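Local coordinates for protein putative O-acetylhomoserine (Thiol)-lyase (Campylobacter jejuni, PDB 4OC9) that probably uses pyridoxal 5'-phosphate to transfer the aminocarboxypropyl group of O-acetylhomoserine to sulfide or a thiol, giving homocysteine or a thioether such as methionine, at residues N106-G111 with A148-S153; V316-L321 with N337-L342. All blocks are in the same frame, centred on the assembly; numbering follows the deposited sequence.

Contact 1 (N106-G111 with A148-S153); sequences NKIYGG and AIFFES
Phe150 opens the contact with an apolar touch: its CE1 lies 4.3 Å from Ile108 CG2, and the methyl sits at the ring edge, near the ring plane. The Phe150 side chain also touches Thr112 and Ile116 of helix 110-119; a large apolar ring suits a place between strand and helix. The strand 146-152 runs parallel to 101-105 in the seven-stranded sheet of the large domain of a fold-type I pyridoxal phosphate enzyme, and the contact ties the end of one strand to the loop leaving its neighbour. Glu152 carries most of the rest. Its chain is extended beyond CG (chi2 177°) and crosses the Ile108 side chain at about a right angle, with Glu152 CG 3.9 Å from Ile108 CG2. At the tip, Glu152 OE2 accepts a hydrogen bond of 2.8 Å from Tyr109 N. The N-H points well at the oxygen (162°), which it meets on the syn side but 34° out of the carboxylate plane. Glu152 OE2 also rests 3.4 Å from Tyr109 CB. Glu152 OE1 is taken by Asn156 N, so each oxygen of this buried group has a backbone N-H, and the nearby helix start, with Tyr109 as N-cap, would probably favour its negative charge. The Glu152 backbone joins in through a water that accepts from Glu152 N at 3.2 Å and donates to Lys107 O at 2.6 Å. The Tyr109 ring lies over its own helix start, with Gly111 N 3.4 Å above its plane, offset toward the rim; having no side chain, Gly111 can come this close. The Tyr109 hydroxyl meets Arg56 of the second subunit.

Contact 2 (V316-L321 with N337-L342); sequences VNYPTL and NFASGL
Tyr318 reaches across to Ser340 with its hydroxyl, giving the carbonyl oxygen Ser340 O a short hydrogen bond of 2.6 Å from Tyr318 OH. The donor lies in the carbonyl plane, at a C=O...donor angle of 154°. A water donates to the same hydroxyl (2.8 Å from Tyr318 OH) and accepts from Ala339 N, so the phenol is held from two directions. Lower on the ring, Leu342 O approaches the edge, 3.4 Å from Tyr318 CD1. Ala339 CB packs obliquely at the far end, 3.7 Å from Tyr318 CZ, and also meets Pro319 CG and Thr320 CG2; a single methyl is enough where three side chains converge. CG is anti to the Tyr318 backbone N (chi1 -168°), which starts the ring off beside the carbonyl carbon. Tyr318, Pro319 and Thr320 belong to the type I beta turn Tyr318-Leu321, closed by Leu321 N to Tyr318 O, which follows edge strand 315-317 of the smaller, C-terminal sheet; its antiparallel neighbour 342-346 begins where the other segment ends. Pro319 suits the turn's second position, where its ring enforces the phi of -59°. Pro319 CD sits 3.4 Å above the Tyr318 ring plane, near the rim. Farther out, Phe330 of helix 327-333 packs on Pro319, Thr320 and Ala339, while Ala300 of helix 276-309 touches Tyr318. Ser340 OG bonds to Val184 O.

Contact 1 lies in the large domain and contact 2 in the smaller C-terminal one; their centres are 19 Å apart and their nearest atoms about 7 Å, without touching. The chain between strand 146-152 and helix 164-174 spans the gap: Gln158 accepts a hydrogen bond from Lys107 of contact 1 and is touched by Asn317 of contact 2, whose Pro319 packs on Ile159. The crystal holds the cofactor linked to lysine, at Lys206, and the following residue, Tyr207, touches Ser340 in contact 2. For contact 1, a place near the cofactor is probable from what is known of other trans-sulfuration enzymes.

Contact 1 (N106-G111 with A148-S153)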
ATOM      1  N   ASN D 106      33.925 -16.839  -7.888  1.00 18.20           N
ATOM      2  CA  ASN D 106      33.359 -18.110  -8.308  1.00 20.80           C
ATOM      3  C   ASN D 106      32.353 -18.608  -7.275  1.00 21.79           C
ATOM      4  O   ASN D 106      31.719 -19.644  -7.451  1.00 19.79           O
ATOM      5  CB  ASN D 106      34.453 -19.157  -8.517  1.00 25.91           C
ATOM      6  CG  ASN D 106      35.195 -19.521  -7.226  1.00 29.48           C
ATOM      7  OD1 ASN D 106      35.229 -18.776  -6.240  1.00 32.22           O
ATOM      8  ND2 ASN D 106      35.836 -20.664  -7.254  1.00 39.68           N
ATOM      9  N   LYS D 107      32.251 -17.893  -6.159  1.00 22.74           N
ATOM     10  CA  LYS D 107      31.301 -18.268  -5.104  1.00 22.86           C
ATOM     11  C   LYS D 107      30.303 -17.118  -4.809  1.00 22.07           C
ATOM     12  O   LYS D 107      30.517 -16.314  -3.899  1.00 17.50           O
ATOM     13  CB  LYS D 107      32.012 -18.727  -3.832  1.00 23.25           C
ATOM     14  CG  LYS D 107      32.886 -19.942  -4.057  1.00 23.12           C
ATOM     15  CD  LYS D 107      33.466 -20.503  -2.778  1.00 23.26           C
ATOM     16  CE  LYS D 107      34.387 -21.635  -3.120  1.00 22.43           C
ATOM     17  NZ  LYS D 107      34.865 -22.331  -1.907  1.00 24.33           N
ATOM     18  N   ILE D 108      29.258 -17.060  -5.637  1.00 19.63           N
ATOM     19  CA  ILE D 108      28.217 -16.056  -5.520  1.00 17.92           C
ATOM     20  C   ILE D 108      26.827 -16.592  -5.842  1.00 19.23           C
ATOM     21  O   ILE D 108      26.662 -17.753  -6.229  1.00 16.13           O
ATOM     22  CB  ILE D 108      28.452 -14.860  -6.438  1.00 16.73           C
ATOM     23  CG1 ILE D 108      28.447 -15.310  -7.907  1.00 17.77           C
ATOM     24  CG2 ILE D 108      29.739 -14.167  -6.044  1.00 18.30           C
ATOM     25  CD1 ILE D 108      28.673 -14.190  -8.908  1.00 18.24           C
ATOM     26  N   TYR D 109      25.846 -15.706  -5.660  1.00 19.77           N
ATOM     27  CA  TYR D 109      24.469 -16.001  -5.925  1.00 21.98           C
ATOM     28  C   TYR D 109      24.326 -16.409  -7.374  1.00 18.67           C
ATOM     29  O   TYR D 109      24.835 -15.747  -8.267  1.00 20.06           O
ATOM     30  CB  TYR D 109      23.573 -14.795  -5.530  1.00 25.18           C
ATOM     31  CG  TYR D 109      22.132 -14.949  -5.933  1.00 25.73           C
ATOM     32  CD1 TYR D 109      21.313 -15.886  -5.329  1.00 25.75           C
ATOM     33  CD2 TYR D 109      21.565 -14.086  -6.870  1.00 28.88           C
ATOM     34  CE1 TYR D 109      19.981 -16.014  -5.693  1.00 30.96           C
ATOM     35  CE2 TYR D 109      20.235 -14.194  -7.238  1.00 31.46           C
ATOM     36  CZ  TYR D 109      19.437 -15.157  -6.654  1.00 31.94           C
ATOM     37  OH  TYR D 109      18.113 -15.253  -7.033  1.00 28.69           O
ATOM     38  N   GLY D 110      23.631 -17.525  -7.576  1.00 17.83           N
ATOM     39  CA  GLY D 110      23.390 -18.099  -8.897  1.00 16.10           C
ATOM     40  C   GLY D 110      22.894 -17.118  -9.928  1.00 16.39           C
ATOM     41  O   GLY D 110      23.364 -17.101 -11.079  1.00 16.25           O
ATOM     42  N   GLY D 111      21.928 -16.307  -9.534  1.00 15.99           N
ATOM     43  CA  GLY D 111      21.388 -15.314 -10.434  1.00 16.30           C
ATOM     44  C   GLY D 111      22.472 -14.329 -10.843  1.00 16.04           C
ATOM     45  O   GLY D 111      22.606 -13.995 -12.022  1.00 17.65           O
ATOM     46  N   ALA D 148      35.836  -3.801 -12.854  1.00 22.20           N
ATOM     47  CA  ALA D 148      35.277  -4.092 -11.539  1.00 20.96           C
ATOM     48  C   ALA D 148      35.664  -5.476 -11.029  1.00 20.32           C
ATOM     49  O   ALA D 148      35.925  -6.404 -11.808  1.00 20.17           O
ATOM     50  CB  ALA D 148      33.764  -3.956 -11.564  1.00 21.87           C
ATOM     51  N   ILE D 149      35.735  -5.566  -9.707  1.00 20.11           N
ATOM     52  CA  ILE D 149      36.067  -6.794  -8.971  1.00 19.81           C
ATOM     53  C   ILE D 149      34.842  -7.032  -8.073  1.00 21.15           C
ATOM     54  O   ILE D 149      34.594  -6.256  -7.139  1.00 18.06           O
ATOM     55  CB  ILE D 149      37.348  -6.649  -8.174  1.00 19.47           C
ATOM     56  CG1 ILE D 149      38.529  -6.453  -9.150  1.00 20.41           C
ATOM     57  CG2 ILE D 149      37.547  -7.894  -7.346  1.00 20.03           C
ATOM     58  CD1 ILE D 149      39.871  -6.183  -8.501  1.00 21.12           C
ATOM     59  N   PHE D 150      34.073  -8.076  -8.410  1.00 19.57           N
ATOM     60  CA  PHE D 150      32.848  -8.396  -7.715  1.00 20.02           C
ATOM     61  C   PHE D 150      32.889  -9.640  -6.880  1.00 20.89           C
ATOM     62  O   PHE D 150      33.355 -10.677  -7.337  1.00 21.06           O
ATOM     63  CB  PHE D 150      31.737  -8.573  -8.743  1.00 20.98           C
ATOM     64  CG  PHE D 150      30.369  -8.729  -8.135  1.00 20.53           C
ATOM     65  CD1 PHE D 150      29.902  -9.972  -7.748  1.00 20.90           C
ATOM     66  CD2 PHE D 150      29.549  -7.625  -7.964  1.00 20.55           C
ATOM     67  CE1 PHE D 150      28.660 -10.107  -7.171  1.00 18.39           C
ATOM     68  CE2 PHE D 150      28.298  -7.762  -7.387  1.00 19.57           C
ATOM     69  CZ  PHE D 150      27.860  -9.005  -6.986  1.00 17.49           C
ATOM     70  N   PHE D 151      32.378  -9.520  -5.655  1.00 17.13           N
ATOM     71  CA  PHE D 151      32.347 -10.646  -4.735  1.00 16.97           C
ATOM     72  C   PHE D 151      31.324 -10.417  -3.630  1.00 16.80           C
ATOM     73  O   PHE D 151      30.798  -9.305  -3.467  1.00 16.96           O
ATOM     74  CB  PHE D 151      33.701 -10.827  -4.068  1.00 16.47           C
ATOM     75  CG  PHE D 151      34.070  -9.705  -3.153  1.00 15.03           C
ATOM     76  CD1 PHE D 151      34.633  -8.557  -3.647  1.00 15.67           C
ATOM     77  CD2 PHE D 151      33.907  -9.822  -1.800  1.00 15.81           C
ATOM     78  CE1 PHE D 151      35.015  -7.534  -2.798  1.00 17.05           C
ATOM     79  CE2 PHE D 151      34.278  -8.799  -0.937  1.00 16.23           C
ATOM     80  CZ  PHE D 151      34.827  -7.645  -1.440  1.00 15.06           C
ATOM     81  N   GLU D 152      31.048 -11.472  -2.883  1.00 15.68           N
ATOM     82  CA  GLU D 152      30.110 -11.410  -1.772  1.00 15.98           C
ATOM     83  C   GLU D 152      30.907 -11.511  -0.464  1.00 17.33           C
ATOM     84  O   GLU D 152      31.949 -12.191  -0.397  1.00 20.66           O
ATOM     85  CB  GLU D 152      29.058 -12.500  -1.868  1.00 16.73           C
ATOM     86  CG  GLU D 152      28.096 -12.306  -3.022  1.00 18.54           C
ATOM     87  CD  GLU D 152      27.057 -13.410  -3.198  1.00 19.16           C
ATOM     88  OE1 GLU D 152      26.994 -14.316  -2.348  1.00 24.49           O
ATOM     89  OE2 GLU D 152      26.342 -13.387  -4.228  1.00 17.46           O
ATOM     90  N   SER D 153      30.453 -10.792   0.548  1.00 16.76           N
ATOM     91  CA  SER D 153      31.111 -10.795   1.837  1.00 16.15           C
ATOM     92  C   SER D 153      30.937 -12.157   2.521  1.00 16.03           C
ATOM     93  O   SER D 153      31.864 -12.688   3.120  1.00 17.70           O
ATOM     94  CB  SER D 153      30.567  -9.668   2.727  1.00 15.75           C
ATOM     95  OG  SER D 153      29.174  -9.790   3.008  1.00 15.63           O
TER
HETATM   96  O   HOH W   1      32.101 -14.437  -3.149  1.00 13.20           O

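Contact 2 (V316-L321 with N337-L342)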
ATOM      1  N   VAL D 316      28.308 -29.793   7.591  1.00 17.21           N
ATOM      2  CA  VAL D 316      27.603 -28.573   7.823  1.00 15.53           C
ATOM      3  C   VAL D 316      28.456 -27.377   7.513  1.00 14.00           C
ATOM      4  O   VAL D 316      29.565 -27.272   7.983  1.00 13.77           O
ATOM      5  CB  VAL D 316      27.154 -28.437   9.302  1.00 16.21           C
ATOM      6  CG1 VAL D 316      26.418 -27.109   9.532  1.00 16.36           C
ATOM      7  CG2 VAL D 316      26.243 -29.596   9.697  1.00 17.66           C
ATOM      8  N   ASN D 317      27.882 -26.417   6.801  1.00 15.11           N
ATOM      9  CA  ASN D 317      28.589 -25.180   6.446  1.00 15.58           C
ATOM     10  C   ASN D 317      28.061 -23.978   7.171  1.00 14.73           C
ATOM     11  O   ASN D 317      26.998 -23.456   6.801  1.00 19.59           O
ATOM     12  CB  ASN D 317      28.445 -24.811   5.014  1.00 16.99           C
ATOM     13  CG  ASN D 317      29.321 -25.568   4.105  1.00 19.47           C
ATOM     14  OD1 ASN D 317      30.336 -26.154   4.490  1.00 25.02           O
ATOM     15  ND2 ASN D 317      29.023 -25.431   2.849  1.00 21.95           N
ATOM     16  N   TYR D 318      28.748 -23.557   8.218  1.00 12.98           N
ATOM     17  CA  TYR D 318      28.327 -22.372   8.978  1.00 13.09           C
ATOM     18  C   TYR D 318      29.604 -21.869   9.678  1.00 13.98           C
ATOM     19  O   TYR D 318      30.290 -22.612  10.336  1.00 13.90           O
ATOM     20  CB  TYR D 318      27.127 -22.651   9.898  1.00 11.75           C
ATOM     21  CG  TYR D 318      26.513 -21.419  10.466  1.00 10.51           C
ATOM     22  CD1 TYR D 318      25.693 -20.616   9.694  1.00  9.69           C
ATOM     23  CD2 TYR D 318      26.689 -21.083  11.788  1.00 10.63           C
ATOM     24  CE1 TYR D 318      25.114 -19.481  10.213  1.00  8.93           C
ATOM     25  CE2 TYR D 318      26.116 -19.942  12.322  1.00  9.99           C
ATOM     26  CZ  TYR D 318      25.325 -19.139  11.520  1.00  9.47           C
ATOM     27  OH  TYR D 318      24.754 -17.994  12.083  1.00  8.38           O
ATOM     28  N   PRO D 319      29.918 -20.589   9.529  1.00 16.79           N
ATOM     29  CA  PRO D 319      31.144 -20.013  10.069  1.00 15.77           C
ATOM     30  C   PRO D 319      31.423 -20.069  11.564  1.00 15.01           C
ATOM     31  O   PRO D 319      32.573 -19.992  11.941  1.00 13.44           O
ATOM     32  CB  PRO D 319      31.061 -18.541   9.611  1.00 17.24           C
ATOM     33  CG  PRO D 319      29.973 -18.486   8.599  1.00 17.16           C
ATOM     34  CD  PRO D 319      29.008 -19.536   9.037  1.00 16.62           C
ATOM     35  N   THR D 320      30.402 -20.216  12.404  1.00 15.05           N
ATOM     36  CA  THR D 320      30.632 -20.274  13.823  1.00 13.27           C
ATOM     37  C   THR D 320      31.227 -21.631  14.221  1.00 14.65           C
ATOM     38  O   THR D 320      31.761 -21.768  15.328  1.00 12.41           O
ATOM     39  CB  THR D 320      29.350 -20.056  14.633  1.00 13.69           C
ATOM     40  OG1 THR D 320      28.435 -21.130  14.390  1.00 13.38           O
ATOM     41  CG2 THR D 320      28.732 -18.750  14.312  1.00 13.97           C
ATOM     42  N   LEU D 321      31.113 -22.642  13.355  1.00 14.39           N
ATOM     43  CA  LEU D 321      31.663 -23.956  13.658  1.00 15.11           C
ATOM     44  C   LEU D 321      33.199 -23.877  13.558  1.00 17.63           C
ATOM     45  O   LEU D 321      33.739 -23.569  12.501  1.00 19.80           O
ATOM     46  CB  LEU D 321      31.095 -25.012  12.716  1.00 14.46           C
ATOM     47  CG  LEU D 321      29.601 -25.300  12.827  1.00 13.41           C
ATOM     48  CD1 LEU D 321      29.119 -26.255  11.740  1.00 14.09           C
ATOM     49  CD2 LEU D 321      29.268 -25.849  14.187  1.00 12.71           C
ATOM     50  N   ASN D 337      30.211 -11.396  16.673  1.00 21.61           N
ATOM     51  CA  ASN D 337      30.177 -12.841  16.737  1.00 18.34           C
ATOM     52  C   ASN D 337      28.844 -13.505  16.320  1.00 17.40           C
ATOM     53  O   ASN D 337      28.359 -14.430  16.973  1.00 18.91           O
ATOM     54  CB  ASN D 337      30.624 -13.361  18.098  1.00 17.35           C
ATOM     55  CG  ASN D 337      31.090 -14.802  18.028  1.00 17.47           C
ATOM     56  OD1 ASN D 337      31.842 -15.173  17.126  1.00 13.80           O
ATOM     57  ND2 ASN D 337      30.681 -15.606  18.995  1.00 17.32           N
ATOM     58  N   PHE D 338      28.195 -12.936  15.307  1.00 15.90           N
ATOM     59  CA  PHE D 338      26.943 -13.442  14.754  1.00 14.82           C
ATOM     60  C   PHE D 338      27.259 -13.636  13.295  1.00 14.68           C
ATOM     61  O   PHE D 338      27.889 -12.796  12.690  1.00 17.41           O
ATOM     62  CB  PHE D 338      25.756 -12.497  14.938  1.00 14.73           C
ATOM     63  CG  PHE D 338      25.321 -12.297  16.376  1.00 15.41           C
ATOM     64  CD1 PHE D 338      24.763 -13.339  17.090  1.00 14.69           C
ATOM     65  CD2 PHE D 338      25.307 -11.028  16.939  1.00 15.87           C
ATOM     66  CE1 PHE D 338      24.345 -13.168  18.390  1.00 14.97           C
ATOM     67  CE2 PHE D 338      24.855 -10.834  18.228  1.00 15.71           C
ATOM     68  CZ  PHE D 338      24.378 -11.908  18.956  1.00 15.71           C
ATOM     69  N   ALA D 339      26.809 -14.738  12.721  1.00 14.60           N
ATOM     70  CA  ALA D 339      27.099 -15.052  11.325  1.00 13.92           C
ATOM     71  C   ALA D 339      25.907 -15.105  10.361  1.00 14.00           C
ATOM     72  O   ALA D 339      25.955 -15.733   9.296  1.00 13.59           O
ATOM     73  CB  ALA D 339      27.829 -16.366  11.290  1.00 13.99           C
ATOM     74  N   SER D 340      24.820 -14.467  10.757  1.00 15.29           N
ATOM     75  CA  SER D 340      23.578 -14.395   9.957  1.00 15.09           C
ATOM     76  C   SER D 340      22.781 -15.708   9.941  1.00 14.38           C
ATOM     77  O   SER D 340      23.122 -16.661  10.629  1.00 18.36           O
ATOM     78  CB  SER D 340      23.845 -13.857   8.570  1.00 15.90           C
ATOM     79  OG  SER D 340      22.624 -13.567   7.925  1.00 17.69           O
ATOM     80  N   GLY D 341      21.711 -15.744   9.162  1.00 14.39           N
ATOM     81  CA  GLY D 341      20.828 -16.917   9.120  1.00 13.82           C
ATOM     82  C   GLY D 341      20.852 -17.891   7.994  1.00 14.09           C
ATOM     83  O   GLY D 341      19.936 -18.691   7.861  1.00 14.56           O
ATOM     84  N   LEU D 342      21.885 -17.834   7.169  1.00 14.34           N
ATOM     85  CA  LEU D 342      21.973 -18.764   6.061  1.00 14.92           C
ATOM     86  C   LEU D 342      22.976 -19.859   6.370  1.00 15.52           C
ATOM     87  O   LEU D 342      24.036 -19.602   6.941  1.00 15.12           O
ATOM     88  CB  LEU D 342      22.481 -18.058   4.826  1.00 16.76           C
ATOM     89  CG  LEU D 342      22.381 -18.897   3.562  1.00 18.17           C
ATOM     90  CD1 LEU D 342      20.887 -19.088   3.243  1.00 19.01           C
ATOM     91  CD2 LEU D 342      23.049 -18.181   2.422  1.00 19.12           C
TER
HETATM   92  O   HOH W   2      25.821 -16.929  14.387  1.00  4.06           O